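PDB 4N03: ABC-type branched-chain amino acid transport systems periplasmic component-like protein from Thermomonospora curvata, which probably serves as the extracytoplasmic substrate-binding component of an ABC transporter, and holds a palmitic acid, consistent with fatty acid uptake. Local coordinates for residues V150-G155 with L252-A257; A282-D287 with S309-G314; K369-K374 with V386-E391. All blocks are in the same frame, centred on the assembly; numbering follows the deposited sequence.

Interactions 1 and 3 both reach one mixed beta sheet and touch where helix 148-161 meets strand 370-375, with centres about 10 Å apart. Their junction is polar: Thr-370 OG1 lies 2.8 Å from Asp-151 OD1 and 2.8 Å from Asn-154 ND2, both probable hydrogen bonds. Interaction 2 joins interaction 3 by packing, Ala-282 N lying 3.7 Å from Tyr-371 CE1, and their centres are about 13 Å apart. Interactions 1 and 2 do not touch; their nearest atoms are about 6 Å apart. Asn-255 and Ser-256 of interaction 1 line the palmitic acid, the Ser-309 side chain of interaction 2 lies about 4 Å from it, and interaction 3 is farther off, the Tyr-371 side chain about 7 Å away.

Interaction 1. Residues V150-G155 with L252-A257; sequences VDMING and LGSNSA. With PLM (palmitic acid), chain B.
Leu-252 meets the helix at Gly-155, its CD2 lying 3.7 Å from Gly-155 C; a residue without a side chain leaves the helix backbone accessible to this branch. CG of Leu-252, anti to the backbone N (chi1 177°), also touches CE of the selenomethionine Met-152. The Met-152 chain bends at chi2 and chi3, and its flexible length suits it to follow the end of the strand: CE comes 3.9 Å from Gly-253 O and 4.0 Å from Ser-254 OG. That hydroxyl is hydrogen-bonded to Ser-229 OG, and Ser-254 opens a type I turn ending at Ala-257. At Asn-255 the contact becomes water-mediated. One water donates to Asp-151 OD2 (2.7 Å) and accepts from Asn-255 ND2 (2.9 Å); a second also donates to Asp-151 OD2 but takes only a weak bond from Asn-255 N. Asp-151 OD1 is hydrogen-bonded to Thr-146 OG1 and Thr-370 OG1, so the buried carboxylate is held at both oxygens. Asn-255 CG touches palmitic acid CC at 3.8 Å, and Ser-256 CB approaches palmitic acid C4 at 3.6 Å. Strand 251-253 runs parallel between strands 225-229 and 275-279, while helix 148-161 packs against it and, through Met-152, against helix 179-195.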
ATOM      1  N   VAL A 150       0.402  -9.145   9.093  1.00  8.76           N
ATOM      2  CA  VAL A 150      -0.991  -9.350   9.417  1.00  9.01           C
ATOM      3  C   VAL A 150      -1.788  -9.785   8.204  1.00  8.51           C
ATOM      4  O   VAL A 150      -2.626 -10.683   8.319  1.00  8.76           O
ATOM      5  CB  VAL A 150      -1.572  -8.037  10.001  1.00  9.59           C
ATOM      6  CG1 VAL A 150      -3.107  -8.009  10.039  1.00 11.03           C
ATOM      7  CG2 VAL A 150      -0.977  -7.803  11.387  1.00 10.63           C
ATOM      8  N   ASP A 151      -1.535  -9.228   7.011  1.00  8.53           N
ATOM      9  CA  ASP A 151      -2.231  -9.696   5.818  1.00  9.10           C
ATOM     10  C   ASP A 151      -1.954 -11.174   5.532  1.00  8.83           C
ATOM     11  O   ASP A 151      -2.866 -11.894   5.174  1.00  9.16           O
ATOM     12  CB  ASP A 151      -1.863  -8.889   4.580  1.00  9.39           C
ATOM     13  CG  ASP A 151      -2.532  -7.537   4.515  1.00 10.40           C
ATOM     14  OD1 ASP A 151      -3.550  -7.309   5.169  1.00 10.54           O
ATOM     15  OD2 ASP A 151      -1.987  -6.729   3.713  1.00 10.69           O
HETATM   16  N   MSE A 152      -0.696 -11.635   5.646  1.00  8.71           N
HETATM   17  CA  MSE A 152      -0.424 -13.045   5.436  1.00  9.86           C
HETATM   18  C   MSE A 152      -1.002 -13.918   6.529  1.00  8.55           C
HETATM   19  O   MSE A 152      -1.411 -15.021   6.240  1.00  9.27           O
HETATM   20  CB  MSE A 152       1.086 -13.299   5.311  1.00 10.01           C
HETATM   21  CG  MSE A 152       1.696 -12.743   4.024  1.00 10.81           C
HETATM   22 SE   MSE A 152       1.036 -13.655   2.448  0.65 14.42          SE
HETATM   23  CE  MSE A 152      -0.234 -12.447   1.859  1.00 13.89           C
ATOM     24  N   ILE A 153      -1.046 -13.445   7.764  1.00  8.61           N
ATOM     25  CA  ILE A 153      -1.667 -14.265   8.812  1.00  9.29           C
ATOM     26  C   ILE A 153      -3.146 -14.482   8.513  1.00  8.49           C
ATOM     27  O   ILE A 153      -3.663 -15.598   8.524  1.00  8.97           O
ATOM     28  CB  ILE A 153      -1.452 -13.609  10.183  1.00  9.21           C
ATOM     29  CG1 ILE A 153       0.046 -13.659  10.560  1.00  8.90           C
ATOM     30  CG2 ILE A 153      -2.255 -14.343  11.235  1.00 10.36           C
ATOM     31  CD1 ILE A 153       0.394 -12.707  11.681  1.00  9.99           C
ATOM     32  N   ASN A 154      -3.839 -13.369   8.233  1.00  8.97           N
ATOM     33  CA  ASN A 154      -5.248 -13.449   7.815  1.00  9.44           C
ATOM     34  C   ASN A 154      -5.409 -14.335   6.588  1.00  8.42           C
ATOM     35  O   ASN A 154      -6.287 -15.172   6.527  1.00  9.73           O
ATOM     36  CB  ASN A 154      -5.827 -12.060   7.590  1.00  9.21           C
ATOM     37  CG  ASN A 154      -6.186 -11.333   8.867  1.00  9.57           C
ATOM     38  OD1 ASN A 154      -6.592 -11.940   9.852  1.00 10.62           O
ATOM     39  ND2 ASN A 154      -6.075 -10.022   8.855  1.00  9.18           N
ATOM     40  N   GLY A 155      -4.544 -14.137   5.599  1.00  9.21           N
ATOM     41  CA  GLY A 155      -4.654 -14.895   4.379  1.00  9.41           C
ATOM     42  C   GLY A 155      -4.426 -16.378   4.515  1.00  9.20           C
ATOM     43  O   GLY A 155      -5.120 -17.201   3.935  1.00  9.51           O
ATOM     44  N   LEU A 252      -1.543 -16.971  -3.331  1.00 10.20           N
ATOM     45  CA  LEU A 252      -1.960 -15.871  -2.479  1.00  9.81           C
ATOM     46  C   LEU A 252      -0.895 -14.817  -2.492  1.00  9.96           C
ATOM     47  O   LEU A 252       0.245 -15.078  -2.095  1.00 10.29           O
ATOM     48  CB  LEU A 252      -2.191 -16.377  -1.048  1.00 11.65           C
ATOM     49  CG  LEU A 252      -2.561 -15.321  -0.012  1.00 12.53           C
ATOM     50  CD1 LEU A 252      -3.923 -14.726  -0.314  1.00 14.17           C
ATOM     51  CD2 LEU A 252      -2.453 -15.895   1.383  1.00 14.29           C
ATOM     52  N   GLY A 253      -1.212 -13.617  -2.952  1.00 10.30           N
ATOM     53  CA  GLY A 253      -0.293 -12.525  -3.042  1.00  9.79           C
ATOM     54  C   GLY A 253      -0.513 -11.441  -2.034  1.00  8.68           C
ATOM     55  O   GLY A 253      -1.627 -11.237  -1.561  1.00  9.68           O
ATOM     56  N   SER A 254       0.551 -10.706  -1.753  1.00  8.79           N
ATOM     57  CA  SER A 254       0.470  -9.483  -1.026  1.00  9.36           C
ATOM     58  C   SER A 254      -0.216  -8.415  -1.934  1.00  9.48           C
ATOM     59  O   SER A 254      -0.451  -8.617  -3.109  1.00 10.18           O
ATOM     60  CB  SER A 254       1.844  -9.021  -0.579  1.00  8.63           C
ATOM     61  OG  SER A 254       2.456  -9.928   0.326  1.00  9.87           O
ATOM     62  N   ASN A 255      -0.491  -7.267  -1.324  1.00  8.95           N
ATOM     63  CA  ASN A 255      -1.460  -6.351  -1.925  1.00  9.67           C
ATOM     64  C   ASN A 255      -1.069  -5.729  -3.238  1.00  9.07           C
ATOM     65  O   ASN A 255      -1.935  -5.240  -3.969  1.00 10.90           O
ATOM     66  CB  ASN A 255      -1.939  -5.287  -0.927  1.00  9.55           C
ATOM     67  CG  ASN A 255      -0.862  -4.313  -0.497  1.00 10.24           C
ATOM     68  OD1 ASN A 255      -0.009  -3.956  -1.283  1.00 12.71           O
ATOM     69  ND2 ASN A 255      -0.947  -3.847   0.751  1.00 11.00           N
ATOM     70  N   SER A 256       0.209  -5.755  -3.590  1.00  9.90           N
ATOM     71  CA  SER A 256       0.709  -5.103  -4.798  1.00 10.21           C
ATOM     72  C   SER A 256       1.132  -6.087  -5.860  1.00 10.27           C
ATOM     73  O   SER A 256       1.667  -5.674  -6.912  1.00 10.69           O
ATOM     74  CB  SER A 256       1.862  -4.166  -4.488  1.00  9.58           C
ATOM     75  OG  SER A 256       2.990  -4.897  -4.046  1.00 10.66           O
ATOM     76  N   ALA A 257       0.866  -7.368  -5.675  1.00 10.11           N
ATOM     77  CA  ALA A 257       1.304  -8.421  -6.594  1.00 10.28           C
ATOM     78  C   ALA A 257       0.292  -8.609  -7.745  1.00  9.94           C
ATOM     79  O   ALA A 257      -0.070  -9.737  -8.070  1.00 11.57           O
ATOM     80  CB  ALA A 257       1.555  -9.728  -5.846  1.00 10.22           C
TER
HETATM   81  C1  PLM B 601       6.734  -2.309  -0.862  1.00 10.49           C
HETATM   82  O1  PLM B 601       6.206  -2.236   0.279  1.00 10.86           O
HETATM   83  O2  PLM B 601       7.919  -2.003  -1.118  1.00 11.00           O
HETATM   84  C2  PLM B 601       5.841  -2.620  -2.041  1.00 12.83           C
HETATM   85  C3  PLM B 601       5.119  -1.266  -2.458  1.00 15.04           C
HETATM   86  C4  PLM B 601       4.028  -1.467  -3.484  1.00 15.32           C
HETATM   87  C5  PLM B 601       3.399  -0.188  -3.917  1.00 17.12           C
HETATM   88  C6  PLM B 601       2.200  -0.249  -4.887  1.00 17.77           C
HETATM   89  C7  PLM B 601       0.891  -0.286  -4.109  1.00 19.80           C
HETATM   90  C8  PLM B 601      -0.349  -0.539  -4.923  1.00 22.46           C
HETATM   91  C9  PLM B 601      -1.661  -0.271  -4.211  1.00 24.37           C
HETATM   92  CA  PLM B 601      -2.261  -1.481  -3.458  1.00 23.22           C
HETATM   93  CB  PLM B 601      -3.432  -0.951  -2.537  1.00 24.01           C
HETATM   94  CC  PLM B 601      -3.249  -1.417  -1.063  1.00 19.31           C
HETATM   95  CD  PLM B 601      -3.972  -0.564  -0.042  1.00 17.40           C
HETATM   96  CE  PLM B 601      -3.802  -0.948   1.422  0.50 18.73           C
HETATM   97  CF  PLM B 601      -4.010   0.273   2.331  0.50 20.51           C
HETATM   98  CG  PLM B 601      -5.458   0.554   2.693  0.50 21.00           C
HETATM   99  O   HOH W   1      -2.907  -4.371   2.759  1.00  9.90           O
HETATM  100  O   HOH W   2      -0.770  -7.768   1.609  1.00 10.04           O

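Interaction 2. Residues A282-D287 with S309-G314; sequences APMSAD and SGVVNG
Met-284, a selenomethionine, and Val-312 lie alongside each other pointing opposite ways, while Val-311 lies roughly perpendicular to the selenomethionine chain. In the modelled conformer Met-284 CG lies 3.7 Å from Val-312 CG2, and its SE comes 3.9 Å from Val-311 CG1. The chain is bent at chi2 and chi3, which lets one long, pliable side chain fit against two branched residues adjacent in the helix. CG2 of Val-312, anti to the carbonyl carbon, also meets the loop backbone, 3.7 Å from Ala-282 O. In the Ser-309 conformer given, Pro-283 meets Ser-309 OG with its CA, at 3.8 Å, and with its CB a little farther off. No direct hydrogen bond links loop and helix; water does this work. One water donates both to Ala-282 O (2.9 Å) and, in a longer bond, to Ser-309 O (3.2 Å). Another accepts from Met-284 N at 2.9 Å and, in that same conformer, is hydrogen-bonded to Ser-309 OG. Val-311 also packs on helix 47-66, and Gly-310 touches palmitic acid. A loop following a sheet strand, packed on helix 309-330 beside the ligand, is consistent with the ligand cleft between the two lobes of a periplasmic binding protein.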
ATOM      1  N   ALA A 282     -10.062  -1.789  -0.270  1.00 12.64           N
ATOM      2  CA  ALA A 282     -11.160  -2.234  -1.094  1.00 13.69           C
ATOM      3  C   ALA A 282     -10.821  -1.996  -2.581  1.00 12.82           C
ATOM      4  O   ALA A 282     -10.167  -0.998  -2.911  1.00 14.24           O
ATOM      5  CB  ALA A 282     -12.405  -1.463  -0.756  1.00 14.07           C
ATOM      6  N   PRO A 283     -11.245  -2.917  -3.443  1.00 11.85           N
ATOM      7  CA  PRO A 283     -11.087  -2.672  -4.856  1.00 12.01           C
ATOM      8  C   PRO A 283     -12.170  -1.682  -5.382  1.00 11.73           C
ATOM      9  O   PRO A 283     -13.148  -1.392  -4.699  1.00 12.87           O
ATOM     10  CB  PRO A 283     -11.256  -4.060  -5.444  1.00 12.95           C
ATOM     11  CG  PRO A 283     -12.245  -4.711  -4.551  1.00 14.13           C
ATOM     12  CD  PRO A 283     -11.937  -4.162  -3.184  1.00 12.79           C
HETATM   13  N   MSE A 284     -12.008  -1.221  -6.624  1.00 12.15           N
HETATM   14  CA  MSE A 284     -12.917  -0.221  -7.259  0.60 12.30           C
HETATM   15  C   MSE A 284     -14.292  -0.764  -7.541  1.00 12.64           C
HETATM   16  O   MSE A 284     -15.172  -0.005  -7.923  1.00 14.54           O
HETATM   17  CB  MSE A 284     -12.218   0.361  -8.472  0.60 13.27           C
HETATM   18  CG  MSE A 284     -10.949   1.093  -8.051  0.60 17.67           C
HETATM   19 SE   MSE A 284     -10.995   3.000  -8.361  0.39 17.15          SE
HETATM   20  CE  MSE A 284     -12.630   3.426  -7.403  0.60 16.08           C
ATOM     21  N   SER A 285     -14.494  -2.059  -7.425  1.00 12.21           N
ATOM     22  CA  SER A 285     -15.778  -2.719  -7.591  1.00 12.73           C
ATOM     23  C   SER A 285     -16.593  -2.824  -6.325  1.00 13.69           C
ATOM     24  O   SER A 285     -17.723  -3.277  -6.347  1.00 15.54           O
ATOM     25  CB  SER A 285     -15.549  -4.094  -8.166  1.00 12.32           C
ATOM     26  OG  SER A 285     -14.773  -4.843  -7.250  1.00 12.53           O
ATOM     27  N   ALA A 286     -16.028  -2.424  -5.183  1.00 15.01           N
ATOM     28  CA  ALA A 286     -16.779  -2.536  -3.938  1.00 14.62           C
ATOM     29  C   ALA A 286     -18.041  -1.665  -3.965  1.00 15.69           C
ATOM     30  O   ALA A 286     -18.020  -0.546  -4.463  1.00 16.84           O
ATOM     31  CB  ALA A 286     -15.915  -2.125  -2.773  1.00 16.44           C
ATOM     32  N   ASP A 287     -19.066  -2.149  -3.294  1.00 15.81           N
ATOM     33  CA  ASP A 287     -20.371  -1.465  -3.289  1.00 16.97           C
ATOM     34  C   ASP A 287     -20.382  -0.423  -2.175  1.00 16.66           C
ATOM     35  O   ASP A 287     -21.020  -0.609  -1.137  1.00 20.53           O
ATOM     36  CB  ASP A 287     -21.489  -2.484  -3.114  1.00 21.77           C
ATOM     37  CG  ASP A 287     -22.864  -1.871  -3.223  1.00 24.07           C
ATOM     38  OD1 ASP A 287     -22.964  -0.758  -3.777  1.00 27.18           O
ATOM     39  OD2 ASP A 287     -23.810  -2.511  -2.734  1.00 32.73           O
ATOM     40  N   SER A 309      -6.532  -0.544  -7.865  1.00 13.46           N
ATOM     41  CA  SER A 309      -6.630  -0.383  -6.423  0.70 14.30           C
ATOM     42  C   SER A 309      -5.666   0.717  -5.941  1.00 12.69           C
ATOM     43  O   SER A 309      -5.851   1.273  -4.865  1.00 13.25           O
ATOM     44  CB  SER A 309      -6.418  -1.718  -5.752  0.70 15.00           C
ATOM     45  OG  SER A 309      -7.495  -2.591  -6.053  0.70 12.87           O
ATOM     46  N   GLY A 310      -4.666   1.087  -6.751  1.00 12.40           N
ATOM     47  CA  GLY A 310      -3.838   2.222  -6.458  1.00 11.11           C
ATOM     48  C   GLY A 310      -4.586   3.544  -6.495  1.00 10.59           C
ATOM     49  O   GLY A 310      -4.263   4.493  -5.771  1.00 11.54           O
ATOM     50  N   VAL A 311      -5.613   3.648  -7.349  1.00 10.50           N
ATOM     51  CA  VAL A 311      -6.452   4.837  -7.365  1.00 10.70           C
ATOM     52  C   VAL A 311      -7.073   5.054  -5.969  1.00 10.22           C
ATOM     53  O   VAL A 311      -7.107   6.160  -5.455  1.00 10.88           O
ATOM     54  CB  VAL A 311      -7.517   4.765  -8.486  1.00 11.04           C
ATOM     55  CG1 VAL A 311      -8.465   5.968  -8.419  1.00 11.94           C
ATOM     56  CG2 VAL A 311      -6.849   4.692  -9.861  1.00 12.33           C
ATOM     57  N   VAL A 312      -7.643   3.990  -5.425  1.00 10.81           N
ATOM     58  CA  VAL A 312      -8.239   4.062  -4.088  1.00 11.63           C
ATOM     59  C   VAL A 312      -7.200   4.499  -3.045  1.00 10.75           C
ATOM     60  O   VAL A 312      -7.433   5.379  -2.252  1.00 12.17           O
ATOM     61  CB  VAL A 312      -8.874   2.698  -3.673  1.00 12.28           C
ATOM     62  CG1 VAL A 312      -9.614   2.860  -2.359  1.00 14.13           C
ATOM     63  CG2 VAL A 312      -9.837   2.205  -4.730  1.00 13.82           C
ATOM     64  N   ASN A 313      -6.026   3.878  -3.104  1.00 10.72           N
ATOM     65  CA  ASN A 313      -4.961   4.172  -2.184  1.00 10.96           C
ATOM     66  C   ASN A 313      -4.505   5.611  -2.240  1.00 10.69           C
ATOM     67  O   ASN A 313      -4.325   6.270  -1.219  1.00 11.53           O
ATOM     68  CB  ASN A 313      -3.777   3.226  -2.446  1.00 11.68           C
ATOM     69  CG  ASN A 313      -2.629   3.443  -1.484  1.00 13.38           C
ATOM     70  OD1 ASN A 313      -2.775   3.360  -0.236  1.00 15.22           O
ATOM     71  ND2 ASN A 313      -1.513   3.688  -2.023  1.00 13.98           N
ATOM     72  N   GLY A 314      -4.345   6.136  -3.470  1.00 10.65           N
ATOM     73  CA  GLY A 314      -3.906   7.517  -3.566  1.00 11.26           C
ATOM     74  C   GLY A 314      -4.970   8.496  -3.127  1.00 11.36           C
ATOM     75  O   GLY A 314      -4.657   9.484  -2.470  1.00 11.29           O
TER
HETATM   76  O   HOH W   3      -7.346  -0.483  -2.623  1.00 16.23           O
HETATM   77  O   HOH W   4      -9.548  -2.191  -7.925  1.00 14.45           O

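Interaction 3. Residues K369-K374 with V386-E391; sequences KTYIIK and VEQAFE
Thr-370 and Phe-390 form an antiparallel hydrogen-bonded pair, each backbone N donating to the other's O; the bond from Thr-370 N to Phe-390 O is 2.9 Å long and nearly straight (171°). Ile-372 N likewise donates to Glu-387 O, in the carbonyl plane and on a lone pair. Ile-372 O is gripped twice, by Val-386 N at 2.7 Å and by Glu-387 N at 2.9 Å. Two residues thus face one, a classic beta bulge, and the register shifts by one between this point and Thr-370. CA-H...O contacts supplement the ladder, among them Ala-389 CA to Thr-370 O.

Aromatic contacts lie on both faces of the hairpin. Ala-389 CB stands 3.7 Å from the centroid of the Tyr-371 ring and 3° off its normal, a CH-pi contact that the small methyl group can make over the ring centre. The Tyr-371 hydroxyl is hydrogen-bonded to Gly-354 O. On the other face Ile-372 CG1 approaches Phe-390 CE1 at 4.1 Å, at the ring edge. Phe-390 CG sits between its own backbone N and carbonyl carbon (chi1 69°), and CD1 of the ring lies close to Thr-370 O.

Among aliphatic groups, Val-386 CG2 lies 3.5 Å from Lys-374 CG, the two side chains crossing at about a right angle, and the CB atoms of Ile-372 and Glu-387 touch.

Charge plays a looser part. In the Lys-369 conformer given, Lys-369 NZ and Glu-391 OE1 are 4.4 Å apart, beyond a salt bridge, and one water joins them by accepting from NZ and donating to OE1.

The chemistry implies a hairpin held chiefly by backbone bonds, with its Ile-372 and Phe-390 face suited to packing on Trp-158 of helix 148-161 and with Lys-369 and Glu-391 paired through a water.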
ATOM      1  N   LYS A 369      -7.828  -5.655   9.679  1.00  9.41           N
ATOM      2  CA  LYS A 369      -8.804  -6.273   8.809  0.60 10.20           C
ATOM      3  C   LYS A 369      -8.268  -6.347   7.358  1.00  9.65           C
ATOM      4  O   LYS A 369      -7.810  -5.353   6.798  1.00  9.85           O
ATOM      5  CB  LYS A 369     -10.086  -5.474   8.849  0.60 11.01           C
ATOM      6  CG  LYS A 369     -10.707  -5.455  10.218  0.60 13.56           C
ATOM      7  CD  LYS A 369     -12.102  -4.923  10.295  0.60 16.41           C
ATOM      8  CE  LYS A 369     -12.546  -4.844  11.745  0.60 18.28           C
ATOM      9  NZ  LYS A 369     -11.808  -3.793  12.530  0.60 18.30           N
ATOM     10  N   THR A 370      -8.307  -7.552   6.826  1.00  9.35           N
ATOM     11  CA  THR A 370      -7.801  -7.853   5.496  1.00  9.63           C
ATOM     12  C   THR A 370      -8.926  -8.398   4.632  1.00  9.42           C
ATOM     13  O   THR A 370      -9.660  -9.290   5.041  1.00 10.09           O
ATOM     14  CB  THR A 370      -6.723  -8.968   5.618  1.00 10.18           C
ATOM     15  OG1 THR A 370      -5.669  -8.519   6.486  1.00 10.15           O
ATOM     16  CG2 THR A 370      -6.161  -9.405   4.279  1.00 10.96           C
ATOM     17  N   TYR A 371      -9.076  -7.830   3.417  1.00  9.09           N
ATOM     18  CA  TYR A 371      -9.908  -8.422   2.359  1.00  9.51           C
ATOM     19  C   TYR A 371      -9.163  -9.478   1.630  1.00  9.31           C
ATOM     20  O   TYR A 371      -7.914  -9.422   1.551  1.00  9.36           O
ATOM     21  CB  TYR A 371     -10.258  -7.377   1.278  1.00  9.73           C
ATOM     22  CG  TYR A 371     -11.094  -6.206   1.687  1.00  9.91           C
ATOM     23  CD1 TYR A 371     -10.518  -5.045   2.162  1.00 10.09           C
ATOM     24  CD2 TYR A 371     -12.490  -6.208   1.519  1.00  9.69           C
ATOM     25  CE1 TYR A 371     -11.267  -3.940   2.505  1.00 11.18           C
ATOM     26  CE2 TYR A 371     -13.244  -5.101   1.860  1.00 11.21           C
ATOM     27  CZ  TYR A 371     -12.642  -3.973   2.311  1.00 11.52           C
ATOM     28  OH  TYR A 371     -13.436  -2.894   2.637  1.00 13.38           O
ATOM     29  N   ILE A 372      -9.868 -10.459   1.078  1.00  9.05           N
ATOM     30  CA  ILE A 372      -9.279 -11.307   0.033  1.00  9.12           C
ATOM     31  C   ILE A 372      -9.973 -10.862  -1.276  1.00  9.39           C
ATOM     32  O   ILE A 372     -11.213 -10.875  -1.335  1.00  9.99           O
ATOM     33  CB  ILE A 372      -9.497 -12.797   0.256  1.00  9.48           C
ATOM     34  CG1 ILE A 372      -9.000 -13.231   1.617  1.00  9.92           C
ATOM     35  CG2 ILE A 372      -8.851 -13.578  -0.899  1.00 10.86           C
ATOM     36  CD1 ILE A 372      -7.520 -13.059   1.853  1.00 12.13           C
ATOM     37  N   ILE A 373      -9.205 -10.511  -2.279  1.00  8.83           N
ATOM     38  CA  ILE A 373      -9.709 -10.109  -3.575  0.70  9.13           C
ATOM     39  C   ILE A 373      -9.157 -11.047  -4.629  1.00  9.78           C
ATOM     40  O   ILE A 373      -8.184 -11.767  -4.408  1.00 10.40           O
ATOM     41  CB  ILE A 373      -9.448  -8.604  -3.884  0.70 11.65           C
ATOM     42  CG1 ILE A 373      -8.019  -8.331  -4.216  0.70 12.49           C
ATOM     43  CG2 ILE A 373      -9.974  -7.730  -2.758  0.70 12.55           C
ATOM     44  CD1 ILE A 373      -7.769  -6.922  -4.636  0.70 13.18           C
ATOM     45  N   LYS A 374      -9.741 -11.017  -5.823  1.00  9.95           N
ATOM     46  CA  LYS A 374      -9.159 -11.722  -6.962  1.00  9.95           C
ATOM     47  C   LYS A 374      -9.252 -10.827  -8.196  1.00  9.60           C
ATOM     48  O   LYS A 374     -10.212 -10.018  -8.359  1.00 10.58           O
ATOM     49  CB  LYS A 374      -9.830 -13.045  -7.242  1.00 10.62           C
ATOM     50  CG  LYS A 374     -11.289 -12.887  -7.661  1.00 11.38           C
ATOM     51  CD  LYS A 374     -11.980 -14.202  -7.944  1.00 12.54           C
ATOM     52  CE  LYS A 374     -11.483 -14.915  -9.196  1.00 13.63           C
ATOM     53  NZ  LYS A 374     -11.737 -14.158 -10.471  1.00 13.98           N
ATOM     54  N   VAL A 386     -13.512 -11.347  -2.748  1.00 10.74           N
ATOM     55  CA  VAL A 386     -13.839 -12.743  -2.504  1.00 11.12           C
ATOM     56  C   VAL A 386     -14.248 -12.900  -1.044  1.00 11.80           C
ATOM     57  O   VAL A 386     -15.232 -13.568  -0.754  1.00 14.75           O
ATOM     58  CB  VAL A 386     -12.631 -13.657  -2.851  1.00 11.47           C
ATOM     59  CG1 VAL A 386     -12.919 -15.114  -2.536  1.00 13.61           C
ATOM     60  CG2 VAL A 386     -12.372 -13.513  -4.347  1.00 13.48           C
ATOM     61  N   GLU A 387     -13.497 -12.279  -0.134  1.00 11.43           N
ATOM     62  CA  GLU A 387     -13.830 -12.302   1.290  1.00 11.14           C
ATOM     63  C   GLU A 387     -13.821 -10.909   1.789  1.00 11.30           C
ATOM     64  O   GLU A 387     -12.839 -10.180   1.644  1.00 11.50           O
ATOM     65  CB  GLU A 387     -12.816 -13.144   2.062  1.00 12.71           C
ATOM     66  CG  GLU A 387     -13.231 -13.528   3.458  1.00 14.81           C
ATOM     67  CD  GLU A 387     -14.369 -14.513   3.463  1.00 21.00           C
ATOM     68  OE1 GLU A 387     -14.354 -15.464   2.655  1.00 22.13           O
ATOM     69  OE2 GLU A 387     -15.235 -14.367   4.321  1.00 37.72           O
ATOM     70  N   GLN A 388     -14.940 -10.498   2.390  1.00 12.23           N
ATOM     71  CA  GLN A 388     -15.028  -9.171   2.988  0.60 12.90           C
ATOM     72  C   GLN A 388     -13.986  -9.051   4.104  1.00 12.85           C
ATOM     73  O   GLN A 388     -13.563 -10.033   4.717  1.00 13.29           O
ATOM     74  CB  GLN A 388     -16.413  -8.925   3.607  0.60 14.28           C
ATOM     75  CG  GLN A 388     -17.531  -8.756   2.581  0.60 15.28           C
ATOM     76  CD  GLN A 388     -17.394  -7.508   1.702  0.60 16.34           C
ATOM     77  OE1 GLN A 388     -16.737  -6.523   2.043  0.60 23.71           O
ATOM     78  NE2 GLN A 388     -18.063  -7.528   0.589  0.60 22.11           N
ATOM     79  N   ALA A 389     -13.552  -7.829   4.361  1.00 12.15           N
ATOM     80  CA  ALA A 389     -12.465  -7.608   5.323  1.00 11.78           C
ATOM     81  C   ALA A 389     -12.737  -8.251   6.658  1.00 11.37           C
ATOM     82  O   ALA A 389     -13.814  -8.109   7.216  1.00 13.50           O
ATOM     83  CB  ALA A 389     -12.190  -6.146   5.499  1.00 13.32           C
ATOM     84  N   PHE A 390     -11.748  -8.964   7.173  1.00 10.73           N
ATOM     85  CA  PHE A 390     -11.864  -9.685   8.426  1.00 10.53           C
ATOM     86  C   PHE A 390     -10.553  -9.640   9.194  1.00 10.23           C
ATOM     87  O   PHE A 390      -9.491  -9.546   8.630  1.00 10.39           O
ATOM     88  CB  PHE A 390     -12.301 -11.138   8.202  1.00 11.46           C
ATOM     89  CG  PHE A 390     -11.251 -11.988   7.529  1.00 11.65           C
ATOM     90  CD1 PHE A 390     -11.087 -11.939   6.166  1.00 12.27           C
ATOM     91  CD2 PHE A 390     -10.350 -12.779   8.269  1.00 12.38           C
ATOM     92  CE1 PHE A 390     -10.092 -12.657   5.543  1.00 12.07           C
ATOM     93  CE2 PHE A 390      -9.335 -13.496   7.628  1.00 12.90           C
ATOM     94  CZ  PHE A 390      -9.206 -13.394   6.267  1.00 12.23           C
ATOM     95  N   GLU A 391     -10.684  -9.765  10.503  1.00 11.50           N
ATOM     96  CA  GLU A 391      -9.565  -9.938  11.412  1.00 10.48           C
ATOM     97  C   GLU A 391      -9.655 -11.286  12.060  1.00 11.88           C
ATOM     98  O   GLU A 391     -10.547 -11.520  12.872  1.00 12.80           O
ATOM     99  CB  GLU A 391      -9.588  -8.825  12.437  1.00 11.44           C
ATOM    100  CG  GLU A 391      -8.490  -8.952  13.487  1.00 12.35           C
ATOM    101  CD  GLU A 391      -8.488  -7.825  14.490  1.00 14.37           C
ATOM    102  OE1 GLU A 391      -9.337  -6.893  14.421  1.00 18.65           O
ATOM    103  OE2 GLU A 391      -7.538  -7.851  15.293  1.00 15.29           O
TER
HETATM  104  O   HOH W   5      -8.815  -4.357  13.336  1.00 15.91           O